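PDB 5EDF: FrpC operon protein from Neisseria meningitidis, which is of unknown molecular role but, as the iron-regulated protein FrpD, binds the RTX protein FrpC and is putatively involved in adhesion. Local coordinates for residues T164-R169 against S177-V182; D22-K27 against S57-E62; L35-Q40 against I88-D93. One frame throughout, in Å; residues are numbered along the deposited sequence. Where two conformers were deposited one is given.

Contact 1 of 3, residues T164-R169 against S177-V182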
# COMPACT_ATOMS: atom_id res chain seq x y z
N THR A 164 -2.40 -5.42 -9.75
CA THR A 164 -1.82 -5.54 -11.11
C THR A 164 -0.32 -5.63 -10.99
O THR A 164 0.32 -4.82 -10.34
CB THR A 164 -2.19 -4.37 -12.00
OG1 THR A 164 -3.60 -4.12 -11.94
CG2 THR A 164 -1.78 -4.60 -13.47
N HIS A 165 0.27 -6.66 -11.56
CA HIS A 165 1.71 -6.94 -11.46
C HIS A 165 2.25 -7.09 -12.86
O HIS A 165 1.74 -7.91 -13.62
CB HIS A 165 1.89 -8.23 -10.66
CG HIS A 165 3.31 -8.56 -10.29
ND1 HIS A 165 4.09 -7.74 -9.50
CD2 HIS A 165 4.07 -9.65 -10.56
CE1 HIS A 165 5.28 -8.30 -9.33
NE2 HIS A 165 5.27 -9.48 -9.93
N ARG A 166 3.22 -6.28 -13.26
CA ARG A 166 3.63 -6.20 -14.65
C ARG A 166 5.14 -6.10 -14.83
O ARG A 166 5.85 -5.52 -14.00
CB ARG A 166 2.96 -5.01 -15.33
CG ARG A 166 3.15 -3.71 -14.59
CD ARG A 166 2.65 -2.50 -15.35
NE ARG A 166 1.35 -2.67 -16.02
CZ ARG A 166 0.19 -2.26 -15.53
NH1 ARG A 166 0.11 -1.66 -14.34
NH2 ARG A 166 -0.92 -2.44 -16.24
N ASN A 167 5.63 -6.65 -15.93
CA ASN A 167 7.03 -6.50 -16.27
C ASN A 167 7.20 -5.20 -17.05
O ASN A 167 6.53 -4.96 -18.03
CB ASN A 167 7.54 -7.67 -17.13
CG ASN A 167 9.06 -7.72 -17.20
OD1 ASN A 167 9.76 -6.83 -16.73
ND2 ASN A 167 9.59 -8.79 -17.83
N ASN A 168 8.11 -4.34 -16.59
CA ASN A 168 8.35 -3.05 -17.20
C ASN A 168 9.48 -3.06 -18.21
O ASN A 168 9.73 -2.06 -18.88
CB ASN A 168 8.65 -2.01 -16.13
CG ASN A 168 7.46 -1.77 -15.26
OD1 ASN A 168 6.47 -1.21 -15.71
ND2 ASN A 168 7.52 -2.27 -14.04
N ARG A 169 10.15 -4.19 -18.32
CA ARG A 169 11.22 -4.36 -19.30
C ARG A 169 10.70 -4.25 -20.73
O ARG A 169 9.67 -4.85 -21.07
CB ARG A 169 11.85 -5.73 -19.10
CG ARG A 169 13.05 -6.02 -20.00
CD ARG A 169 13.38 -7.47 -19.87
NE ARG A 169 14.59 -7.83 -20.61
CZ ARG A 169 15.12 -9.05 -20.62
NH1 ARG A 169 14.54 -10.03 -19.93
NH2 ARG A 169 16.22 -9.29 -21.31
N SER A 177 12.03 -6.29 -14.71
CA SER A 177 11.75 -5.36 -13.63
C SER A 177 10.24 -5.30 -13.42
O SER A 177 9.54 -4.60 -14.15
CB SER A 177 12.30 -3.97 -13.98
OG SER A 177 12.24 -3.09 -12.87
N TYR A 178 9.76 -6.06 -12.43
CA TYR A 178 8.32 -6.09 -12.16
C TYR A 178 7.95 -5.00 -11.19
O TYR A 178 8.73 -4.64 -10.31
CB TYR A 178 7.87 -7.47 -11.63
CG TYR A 178 7.73 -8.47 -12.74
CD1 TYR A 178 8.84 -9.06 -13.31
CD2 TYR A 178 6.47 -8.78 -13.26
CE1 TYR A 178 8.69 -9.97 -14.37
CE2 TYR A 178 6.32 -9.68 -14.30
CZ TYR A 178 7.44 -10.26 -14.83
OH TYR A 178 7.32 -11.16 -15.90
N SER A 179 6.75 -4.46 -11.36
CA SER A 179 6.16 -3.55 -10.39
C SER A 179 4.69 -3.89 -10.18
O SER A 179 4.08 -4.63 -10.97
CB SER A 179 6.31 -2.13 -10.85
OG SER A 179 5.63 -1.90 -12.04
N THR A 180 4.10 -3.31 -9.13
CA THR A 180 2.79 -3.68 -8.65
C THR A 180 1.98 -2.44 -8.31
O THR A 180 2.49 -1.48 -7.72
CB THR A 180 2.90 -4.52 -7.39
OG1 THR A 180 3.73 -5.66 -7.65
CG2 THR A 180 1.55 -5.00 -6.92
N SER A 181 0.70 -2.46 -8.66
CA SER A 181 -0.25 -1.45 -8.19
C SER A 181 -1.40 -2.17 -7.49
O SER A 181 -1.79 -3.28 -7.90
CB SER A 181 -0.80 -0.62 -9.34
OG SER A 181 -1.65 -1.37 -10.18
N VAL A 182 -1.97 -1.55 -6.48
CA VAL A 182 -3.15 -2.07 -5.82
C VAL A 182 -4.15 -0.93 -5.65
O VAL A 182 -3.84 0.13 -5.07
CB VAL A 182 -2.84 -2.66 -4.45
CG1 VAL A 182 -4.12 -3.21 -3.84
CG2 VAL A 182 -1.76 -3.75 -4.56
O HOH W 1 -4.17 -2.47 -9.72
O HOH W 2 -2.34 -0.57 -12.85
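T164 pairs with S181 and R166 with S179 in the hydrogen-bonded positions of an antiparallel beta hairpin, each pair trading two main-chain N-H...O bonds. H165-T180 and N167-Y178 are the non-hydrogen-bonded pairs, and there T164 O and R166 O also meet the CA-H groups of T180 and Y178.

Polar bonds, most of them from side chains, gather where the hairpin runs into its connecting loop. N167 OD1 accepts S177 N at 3.1 Å and, from the opposite face of its amide, R169 N; the second bond is an Asx turn that leads the chain out of the strand. S177 O is gripped twice as well, by N168 N and N168 ND2, again from opposite faces. N168 ND2 makes a further, straight bond of 2.8 Å to S179 OG, which lies in its amide plane. On the side with N167 and Y178, CG of H165 is anti to the backbone N (chi1 -172°), which brings the ring edge beside T180: ND1 meets OG1 at 2.8 Å, with either atom a possible donor, while NE2 bonds to L203 N.

The N167 amide stacks on the Y178 ring, its plane tilted 20° and N167 CB 3.7 Å from the ring centroid. The H165 ring is near parallel to that of Y178 but barely overlaps it, the centroids 5.1 Å apart.

On the face carrying T164, R166, S179 and S181, one water bridges T164 OG1 and S181 OG. In the R166 conformer given, one of two deposited, a second water joins S181 OG to NH1, and NH2 forms a salt bridge with E150.

In the nine-strand antiparallel sheet, strand 150-155 flanks 161-167 and strand 189-193 flanks 178-186, while L208 of helix 205-224 packs on H165 and T180.

Contact 2 of 3, residues D22-K27 against S57-E62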
# COMPACT_ATOMS: atom_id res chain seq x y z
N ASP A 22 -9.80 12.96 10.95
CA ASP A 22 -11.24 13.02 10.70
C ASP A 22 -11.50 13.25 9.23
O ASP A 22 -11.00 14.21 8.67
CB ASP A 22 -11.91 14.13 11.53
CG ASP A 22 -13.37 14.20 11.28
OD1 ASP A 22 -14.11 13.37 11.85
OD2 ASP A 22 -13.78 15.07 10.49
N PHE A 23 -12.22 12.31 8.61
CA PHE A 23 -12.71 12.45 7.24
C PHE A 23 -14.18 12.81 7.29
O PHE A 23 -15.01 11.93 7.41
CB PHE A 23 -12.60 11.12 6.48
CG PHE A 23 -11.20 10.59 6.26
CD1 PHE A 23 -10.47 10.91 5.11
CD2 PHE A 23 -10.70 9.64 7.11
CE1 PHE A 23 -9.21 10.33 4.88
CE2 PHE A 23 -9.43 9.05 6.87
CZ PHE A 23 -8.72 9.41 5.74
N GLN A 24 -14.47 14.10 7.23
CA GLN A 24 -15.85 14.58 7.29
C GLN A 24 -16.68 13.84 8.33
O GLN A 24 -17.80 13.40 8.04
CB GLN A 24 -16.51 14.54 5.91
CG GLN A 24 -15.70 15.19 4.81
CD GLN A 24 -15.67 16.71 4.87
OE1 GLN A 24 -16.50 17.35 5.52
NE2 GLN A 24 -14.69 17.30 4.18
N GLY A 25 -16.16 13.72 9.55
CA GLY A 25 -16.87 13.08 10.63
C GLY A 25 -16.42 11.67 10.99
O GLY A 25 -16.65 11.21 12.10
N THR A 26 -15.76 10.97 10.05
CA THR A 26 -15.34 9.61 10.29
C THR A 26 -13.89 9.61 10.83
O THR A 26 -12.98 10.12 10.17
CB THR A 26 -15.37 8.83 8.99
OG1 THR A 26 -16.74 8.76 8.52
CG2 THR A 26 -14.87 7.43 9.21
N LYS A 27 -13.72 9.11 12.03
CA LYS A 27 -12.42 9.12 12.70
C LYS A 27 -11.53 7.92 12.32
O LYS A 27 -12.01 6.79 12.04
CB LYS A 27 -12.57 9.15 14.22
CG LYS A 27 -13.37 10.33 14.76
CD LYS A 27 -12.65 11.65 14.56
CE LYS A 27 -13.37 12.78 15.27
NZ LYS A 27 -14.69 13.06 14.66
N SER A 57 -8.54 17.37 10.44
CA SER A 57 -9.53 17.24 9.36
C SER A 57 -8.80 17.17 8.03
O SER A 57 -8.10 18.11 7.66
CB SER A 57 -10.47 18.44 9.36
OG SER A 57 -11.26 18.48 10.53
N ILE A 58 -8.91 16.05 7.33
CA ILE A 58 -8.12 15.82 6.12
C ILE A 58 -8.98 15.19 5.03
O ILE A 58 -10.11 14.78 5.31
CB ILE A 58 -6.91 14.91 6.42
CG1 ILE A 58 -7.32 13.61 7.13
CG2 ILE A 58 -5.97 15.58 7.42
CD1 ILE A 58 -8.05 12.71 6.38
N ASN A 59 -8.50 15.20 3.81
CA ASN A 59 -9.09 14.46 2.70
C ASN A 59 -8.35 13.17 2.39
O ASN A 59 -8.91 12.29 1.77
CB ASN A 59 -9.09 15.31 1.41
CG ASN A 59 -9.88 16.60 1.56
OD1 ASN A 59 -9.47 17.63 1.04
ND2 ASN A 59 -11.00 16.53 2.25
N LEU A 60 -7.07 13.08 2.75
CA LEU A 60 -6.30 11.88 2.52
C LEU A 60 -5.25 11.76 3.61
O LEU A 60 -4.84 12.79 4.19
CB LEU A 60 -5.62 11.86 1.13
CG LEU A 60 -4.41 12.77 0.94
CD1 LEU A 60 -3.11 12.15 1.37
CD2 LEU A 60 -4.31 13.17 -0.55
N ILE A 61 -4.85 10.53 3.89
CA ILE A 61 -3.73 10.21 4.76
C ILE A 61 -2.78 9.36 3.96
O ILE A 61 -3.22 8.45 3.26
CB ILE A 61 -4.16 9.40 6.00
CG1 ILE A 61 -5.28 10.13 6.78
CG2 ILE A 61 -2.93 9.14 6.91
CD1 ILE A 61 -5.87 9.25 7.87
N GLU A 62 -1.48 9.62 4.05
CA GLU A 62 -0.46 8.83 3.38
C GLU A 62 0.40 8.20 4.44
O GLU A 62 1.28 8.84 5.00
CB GLU A 62 0.38 9.67 2.40
CG GLU A 62 1.38 8.85 1.59
CD GLU A 62 2.14 9.66 0.58
OE1 GLU A 62 2.29 10.90 0.78
OE2 GLU A 62 2.59 9.08 -0.43
O HOH W 3 -14.01 17.21 8.90
O HOH W 4 -12.64 15.14 3.72
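F23 lays its ring against I58 and I61 at the point where a tight beta hairpin, strands 18-23 and 26-31 joined by a type I' turn from F23 to T26, meets the chain leading into strand 61-70. I58 CD1 lies over one face of the F23 ring, offset toward the rim, in a CH-pi arrangement; CG1, on the way to it, stands between the backbone N and the carbonyl carbon (chi1 52°). The modelled separation is too short for two carbons, so its exact depth is doubtful. I61 is the second apolar neighbour, CD1 lying 3.6 Å from F23 CZ. At the ring edge and in its plane sits N59 O, 3.7 Å from F23 CE1.

Next to this cluster the main chains pair. D22 and S57 form a parallel beta bridge, and I58 N donates to D22 O at 3.1 Å, nearly in line with the carbonyl bond. F21 of strand 18-23 touches both I58 and I61, and M28 of the returning strand touches F23 and I61.

Further out, one water links the two segments: it accepts from Q24 NE2 and N59 ND2 and donates to I58 O. Another donates to D22 OD2 at 2.7 Å and only weakly to S57 OG.

The D22 carboxylate pins the turn itself. OD2 takes G25 N on its syn side at 2.9 Å, an Asx motif, while K27 NZ forms a salt bridge with D22 OD1, 2.9 Å away and above the carboxylate plane.

Contact 3 of 3, residues L35-Q40 against I88-D93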
# COMPACT_ATOMS: atom_id res chain seq x y z
N LEU A 35 3.46 7.21 10.28
CA LEU A 35 3.36 8.57 9.75
C LEU A 35 4.71 9.24 9.50
O LEU A 35 4.86 10.45 9.73
CB LEU A 35 2.48 9.44 10.66
CG LEU A 35 1.06 8.89 10.92
CD1 LEU A 35 0.42 9.66 12.08
CD2 LEU A 35 0.21 8.90 9.67
N ALA A 36 5.66 8.49 8.97
CA ALA A 36 7.01 8.99 8.79
C ALA A 36 7.10 10.25 7.92
O ALA A 36 8.04 11.06 8.08
CB ALA A 36 7.96 7.89 8.26
N ARG A 37 6.18 10.43 6.98
CA ARG A 37 6.23 11.67 6.18
C ARG A 37 5.81 12.93 6.96
O ARG A 37 6.09 14.07 6.53
CB ARG A 37 5.37 11.58 4.92
CG ARG A 37 5.91 10.63 3.91
CD ARG A 37 5.01 10.50 2.70
NE ARG A 37 5.59 9.74 1.61
CZ ARG A 37 6.36 10.23 0.65
NH1 ARG A 37 6.68 11.53 0.63
NH2 ARG A 37 6.79 9.44 -0.30
N TYR A 38 5.19 12.72 8.10
CA TYR A 38 4.65 13.81 8.92
C TYR A 38 5.59 14.08 10.08
O TYR A 38 5.21 14.02 11.24
CB TYR A 38 3.25 13.44 9.40
CG TYR A 38 2.22 13.12 8.35
CD1 TYR A 38 1.22 13.98 8.05
CD2 TYR A 38 2.18 11.87 7.76
CE1 TYR A 38 0.20 13.65 7.14
CE2 TYR A 38 1.18 11.54 6.87
CZ TYR A 38 0.20 12.42 6.57
OH TYR A 38 -0.79 12.09 5.67
N THR A 39 6.83 14.39 9.73
CA THR A 39 7.90 14.57 10.69
C THR A 39 8.70 15.82 10.32
O THR A 39 8.57 16.36 9.18
CB THR A 39 8.85 13.35 10.75
OG1 THR A 39 9.38 13.08 9.43
CG2 THR A 39 8.14 12.15 11.21
N GLN A 40 9.52 16.25 11.27
CA GLN A 40 10.48 17.33 11.05
C GLN A 40 11.82 16.91 11.61
O GLN A 40 11.90 16.03 12.46
CB GLN A 40 9.99 18.61 11.71
CG GLN A 40 8.73 19.17 11.09
CD GLN A 40 8.27 20.44 11.76
OE1 GLN A 40 8.54 20.67 12.93
NE2 GLN A 40 7.57 21.28 11.01
N ILE A 88 15.07 6.60 7.26
CA ILE A 88 15.91 7.78 7.05
C ILE A 88 16.30 7.89 5.57
O ILE A 88 16.25 8.97 4.99
CB ILE A 88 17.16 7.74 7.93
CG1 ILE A 88 16.75 7.99 9.37
CG2 ILE A 88 18.17 8.76 7.47
CD1 ILE A 88 17.76 7.64 10.38
N GLN A 89 16.71 6.79 4.96
CA GLN A 89 16.98 6.77 3.54
C GLN A 89 15.76 7.19 2.71
O GLN A 89 15.84 7.99 1.78
CB GLN A 89 17.52 5.41 3.13
CG GLN A 89 17.88 5.30 1.65
CD GLN A 89 19.09 6.09 1.30
OE1 GLN A 89 20.20 5.76 1.74
NE2 GLN A 89 18.92 7.14 0.49
N PHE A 90 14.62 6.61 3.05
CA PHE A 90 13.36 6.93 2.39
C PHE A 90 13.04 8.42 2.48
O PHE A 90 12.64 9.03 1.50
CB PHE A 90 12.27 6.08 3.06
CG PHE A 90 10.87 6.55 2.83
CD1 PHE A 90 10.23 6.28 1.66
CD2 PHE A 90 10.19 7.24 3.83
CE1 PHE A 90 8.92 6.72 1.47
CE2 PHE A 90 8.89 7.67 3.63
CZ PHE A 90 8.27 7.41 2.46
N LEU A 91 13.25 9.00 3.64
CA LEU A 91 12.96 10.42 3.79
C LEU A 91 13.94 11.32 3.00
O LEU A 91 13.59 12.43 2.61
CB LEU A 91 12.90 10.81 5.26
CG LEU A 91 11.71 10.25 6.05
CD1 LEU A 91 11.87 10.56 7.54
CD2 LEU A 91 10.42 10.86 5.52
N ARG A 92 15.13 10.82 2.72
CA ARG A 92 16.08 11.56 1.92
C ARG A 92 15.78 11.56 0.44
O ARG A 92 15.77 12.60 -0.18
CB ARG A 92 17.49 11.02 2.16
CG ARG A 92 17.96 11.26 3.56
CD ARG A 92 19.33 10.73 3.80
NE ARG A 92 19.76 10.94 5.19
CZ ARG A 92 20.28 12.07 5.66
NH1 ARG A 92 20.44 13.14 4.87
NH2 ARG A 92 20.64 12.14 6.94
N ASP A 93 15.57 10.38 -0.14
CA ASP A 93 15.34 10.31 -1.59
C ASP A 93 14.32 9.29 -2.07
O ASP A 93 14.20 9.04 -3.27
CB ASP A 93 16.67 10.10 -2.32
CG ASP A 93 17.34 8.78 -1.99
OD1 ASP A 93 16.75 7.98 -1.26
OD2 ASP A 93 18.49 8.55 -2.46
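The R37 guanidinium has F90 CZ over one face, and the two planes stand 84° apart, so the phenyl ring meets the flat group with its far corner. F90 CZ is 3.7 Å from R37 NE and equally 3.7 Å from R37 NH2. The arginine chain runs extended from CG to NE, which carries the head out to the helix; CG of F90, anti to its backbone N (chi1 162°), starts the ring off toward the turn. The guanidinium is not held by the phenyl alone: NE makes a salt bridge with D100 and a long, weak ion pair with E62.

Beside this pair L91 fits its two methyls against the turn and the start of strand 39-40. L91 CD2 comes to 3.5 Å from A36 O, and CD1 lies 4.0 Å from T39 OG1. Both of those oxygens belong to one bond, T39 OG1 donating to A36 O at 2.8 Å, so the leucine methyls rest beside two oxygens that are bonded to each other. The type I turn from L35 to Y38, closed by Y38 N to L35 O, presents A36 CB toward the helix.

Helix 84-93 thus lies against the loop leading into strand 39-40. W46 of the partner strand 45-46 packs on A36 and T39, while F90 reaches across to S64 of strand 61-70 and to V98 and D100 of strand 98-105.

From the N terminus, the first hairpin opens contact 2 at residues 22-27, and the turn at 35-40 then opens contact 3 before contact 2 closes at 57-62. Contact 3 closes only at 88-93, so the two loops cross. They also touch: E62 N lies 3.0 Å from Y38 OH, a probable hydrogen bond, and I61 packs on L35. Together they tie the small N-terminal sheet, the 35-40 turn and helix 84-93 to one end of the large antiparallel sheet. Contact 1 follows in series, closing the short 170-176 loop as a local hairpin of that same sheet; its centre is about 30 Å from that of contact 2, on the opposite side of the chain's centre.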